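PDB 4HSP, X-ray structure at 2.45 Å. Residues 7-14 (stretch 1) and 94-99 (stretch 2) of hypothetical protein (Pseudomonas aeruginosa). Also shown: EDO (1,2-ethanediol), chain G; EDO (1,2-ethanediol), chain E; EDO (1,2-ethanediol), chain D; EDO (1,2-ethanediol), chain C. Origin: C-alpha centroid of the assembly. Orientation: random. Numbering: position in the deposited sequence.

Stretch 1 (7-14) TWSQLIPA
Stretch 2 94-99: SNQIVY

A side-chain amide can fasten a short helical turn to a distant segment of the same chain, and residues 7-14 and 94-99 of this Pseudomonas aeruginosa protein illustrate how. Residues 8-11 form a 3-10 segment, with phi/psi running from -64/-30 at Trp8 to -94/-4 at Leu11; Leu11 N donates to Trp8 O (3.1 Å) and Gln10 N to Thr7 O (3.1 Å). In the second stretch, Asn95 (-100/12) and Gln96 (-128/29) lead through the extended Ile97 (-143/136) into a strand at Val98 (-120/125). CA atoms pair Trp8 with Gln96 at 6.5 Å and Leu11 with Asn95 at 6.0 Å, in reverse order; these four and Val98 are buried.

The polar link is a single hydrogen bond, Gln96 NE2 to Trp8 O, 2.8 Å long and nearly straight at 168°. Gln96 is folded to make it: its CB leaves sideways, but chi1 -65° (m), chi2 -71° (m) and chi3 -95° bring the amide close. The same NE2 donates to Asn95 O at 3.0 Å, so both amide protons are used, and Trp8 O serves a helical and a cross-stretch donor together. Glutamine suits this place, having two N-H groups on a flexible arm.

Van der Waals packing completes the joint, which buries 370 Å², both sides summed. Trp8 (chi1 -75°, chi2 94°), Leu11, Asn95 and Val98 point CB toward the other stretch. The Trp8 ring meets the Gln96-Ile97 backbone obliquely, CZ3 lying 3.7 Å from Ile97 N. Val98 (chi1 -174°, t) offers CG2 to Trp8 CH2 at 4.1 Å and Leu11 CD2 at 4.2 Å, a compact apolar branch meeting two larger side chains. Leu11 (chi1 -94°, between wells; chi2 55°) also sets CB 3.3 Å from Asn95 O. Ile12 (m, t) starts sideways, but its end comes nearer, CG1 packing against the amide 3.5 Å from Gln96 NE2 and 3.9 Å from Asn95 ND2. Asn95 (chi1 59°, chi2 -3°) tolerates burial because ND2 is hydrogen-bonded elsewhere in the structure.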

# COMPACT_ATOMS: atom_id res chain seq x y z
N THR A 7 7.88 4.78 25.61
CA THR A 7 8.78 4.63 24.48
C THR A 7 9.05 3.14 24.39
O THR A 7 8.90 2.46 25.40
CB THR A 7 10.06 5.46 24.62
OG1 THR A 7 10.89 4.88 25.63
CG2 THR A 7 9.78 6.95 24.89
N TRP A 8 9.50 2.63 23.24
CA TRP A 8 9.80 1.22 23.14
C TRP A 8 10.96 0.81 24.05
O TRP A 8 10.95 -0.30 24.53
CB TRP A 8 10.09 0.84 21.70
CG TRP A 8 8.82 0.77 20.91
CD1 TRP A 8 8.26 1.78 20.17
CD2 TRP A 8 7.84 -0.27 20.96
NE1 TRP A 8 7.06 1.36 19.64
CE2 TRP A 8 6.79 0.09 20.09
CE3 TRP A 8 7.80 -1.53 21.59
CZ2 TRP A 8 5.71 -0.75 19.83
CZ3 TRP A 8 6.72 -2.36 21.35
CH2 TRP A 8 5.68 -1.97 20.49
N SER A 9 11.91 1.72 24.33
CA SER A 9 13.06 1.43 25.19
C SER A 9 12.65 1.23 26.66
O SER A 9 13.40 0.59 27.39
CB SER A 9 14.13 2.52 25.10
OG SER A 9 13.60 3.79 25.43
N GLN A 10 11.46 1.76 27.08
CA GLN A 10 10.95 1.61 28.45
C GLN A 10 10.36 0.19 28.66
O GLN A 10 10.03 -0.20 29.78
CB GLN A 10 9.89 2.66 28.77
CG GLN A 10 10.42 4.09 28.93
CD GLN A 10 9.28 5.04 29.17
OE1 GLN A 10 8.78 5.68 28.25
NE2 GLN A 10 8.81 5.12 30.39
N LEU A 11 10.26 -0.59 27.56
CA LEU A 11 9.72 -1.94 27.61
C LEU A 11 10.85 -2.95 27.76
O LEU A 11 10.58 -4.14 27.91
CB LEU A 11 8.88 -2.22 26.35
CG LEU A 11 7.37 -1.96 26.44
CD1 LEU A 11 7.04 -0.51 26.91
CD2 LEU A 11 6.70 -2.30 25.14
N ILE A 12 12.10 -2.48 27.75
CA ILE A 12 13.29 -3.31 27.94
C ILE A 12 13.83 -3.04 29.35
O ILE A 12 14.24 -1.91 29.63
CB ILE A 12 14.38 -3.13 26.85
CG1 ILE A 12 13.82 -3.43 25.43
CG2 ILE A 12 15.57 -4.03 27.15
CD1 ILE A 12 14.67 -3.02 24.34
N PRO A 13 13.84 -4.06 30.25
CA PRO A 13 14.36 -3.83 31.60
C PRO A 13 15.86 -3.57 31.62
O PRO A 13 16.58 -3.91 30.67
CB PRO A 13 14.02 -5.14 32.33
CG PRO A 13 13.86 -6.11 31.33
CD PRO A 13 13.35 -5.44 30.10
N ALA A 14 16.32 -2.91 32.68
CA ALA A 14 17.72 -2.59 32.93
C ALA A 14 18.53 -3.89 32.95
O ALA A 14 18.16 -4.84 33.65
CB ALA A 14 17.84 -1.85 34.25
N SER A 94 10.35 -10.35 21.97
CA SER A 94 9.01 -10.37 22.58
C SER A 94 8.72 -9.20 23.55
O SER A 94 7.56 -9.00 23.94
CB SER A 94 8.76 -11.70 23.29
OG SER A 94 9.76 -11.95 24.26
N ASN A 95 9.74 -8.43 23.92
CA ASN A 95 9.58 -7.28 24.81
C ASN A 95 9.56 -5.99 23.98
O ASN A 95 9.62 -4.89 24.53
CB ASN A 95 10.64 -7.25 25.92
CG ASN A 95 12.08 -7.20 25.47
OD1 ASN A 95 12.39 -7.22 24.28
ND2 ASN A 95 13.00 -7.16 26.43
N GLN A 96 9.43 -6.15 22.65
CA GLN A 96 9.30 -5.08 21.65
C GLN A 96 8.05 -5.38 20.79
O GLN A 96 7.96 -5.01 19.63
CB GLN A 96 10.60 -4.91 20.81
CG GLN A 96 11.85 -4.43 21.61
CD GLN A 96 11.79 -2.99 22.07
OE1 GLN A 96 12.31 -2.08 21.40
NE2 GLN A 96 11.21 -2.74 23.24
N ILE A 97 7.08 -6.07 21.41
CA ILE A 97 5.78 -6.44 20.82
C ILE A 97 4.71 -6.35 21.91
O ILE A 97 4.92 -6.82 23.02
CB ILE A 97 5.74 -7.86 20.15
CG1 ILE A 97 6.99 -8.16 19.28
CG2 ILE A 97 4.41 -8.06 19.37
CD1 ILE A 97 6.97 -9.50 18.50
N VAL A 98 3.55 -5.77 21.57
CA VAL A 98 2.35 -5.73 22.38
C VAL A 98 1.21 -6.43 21.61
O VAL A 98 0.93 -6.06 20.47
CB VAL A 98 1.94 -4.27 22.78
CG1 VAL A 98 0.77 -4.28 23.75
CG2 VAL A 98 3.13 -3.50 23.37
N TYR A 99 0.57 -7.43 22.22
CA TYR A 99 -0.62 -8.08 21.66
C TYR A 99 -1.81 -7.19 22.07
O TYR A 99 -2.08 -7.03 23.27
CB TYR A 99 -0.76 -9.51 22.20
CG TYR A 99 -1.84 -10.35 21.55
CD1 TYR A 99 -3.18 -10.23 21.94
CD2 TYR A 99 -1.52 -11.37 20.65
CE1 TYR A 99 -4.18 -11.03 21.37
CE2 TYR A 99 -2.50 -12.19 20.09
CZ TYR A 99 -3.83 -12.01 20.45
OH TYR A 99 -4.80 -12.82 19.90
C1 EDO G . 14.66 2.11 30.12
O1 EDO G . 14.25 3.31 29.46
C2 EDO G . 13.55 1.55 31.06
O2 EDO G . 13.87 0.20 31.45
C1 EDO E . 13.74 -3.52 35.50
O1 EDO E . 13.89 -2.22 34.88
C2 EDO E . 12.27 -4.05 35.32
O2 EDO E . 12.08 -5.40 35.76
C1 EDO D . 7.50 10.13 26.84
O1 EDO D . 7.27 11.37 27.48
C2 EDO D . 8.62 9.36 27.56
O2 EDO D . 8.05 8.31 28.33
C1 EDO C . 5.50 6.15 32.50
O1 EDO C . 6.27 7.01 31.64
C2 EDO C . 6.38 5.14 33.31
O2 EDO C . 5.56 4.23 34.05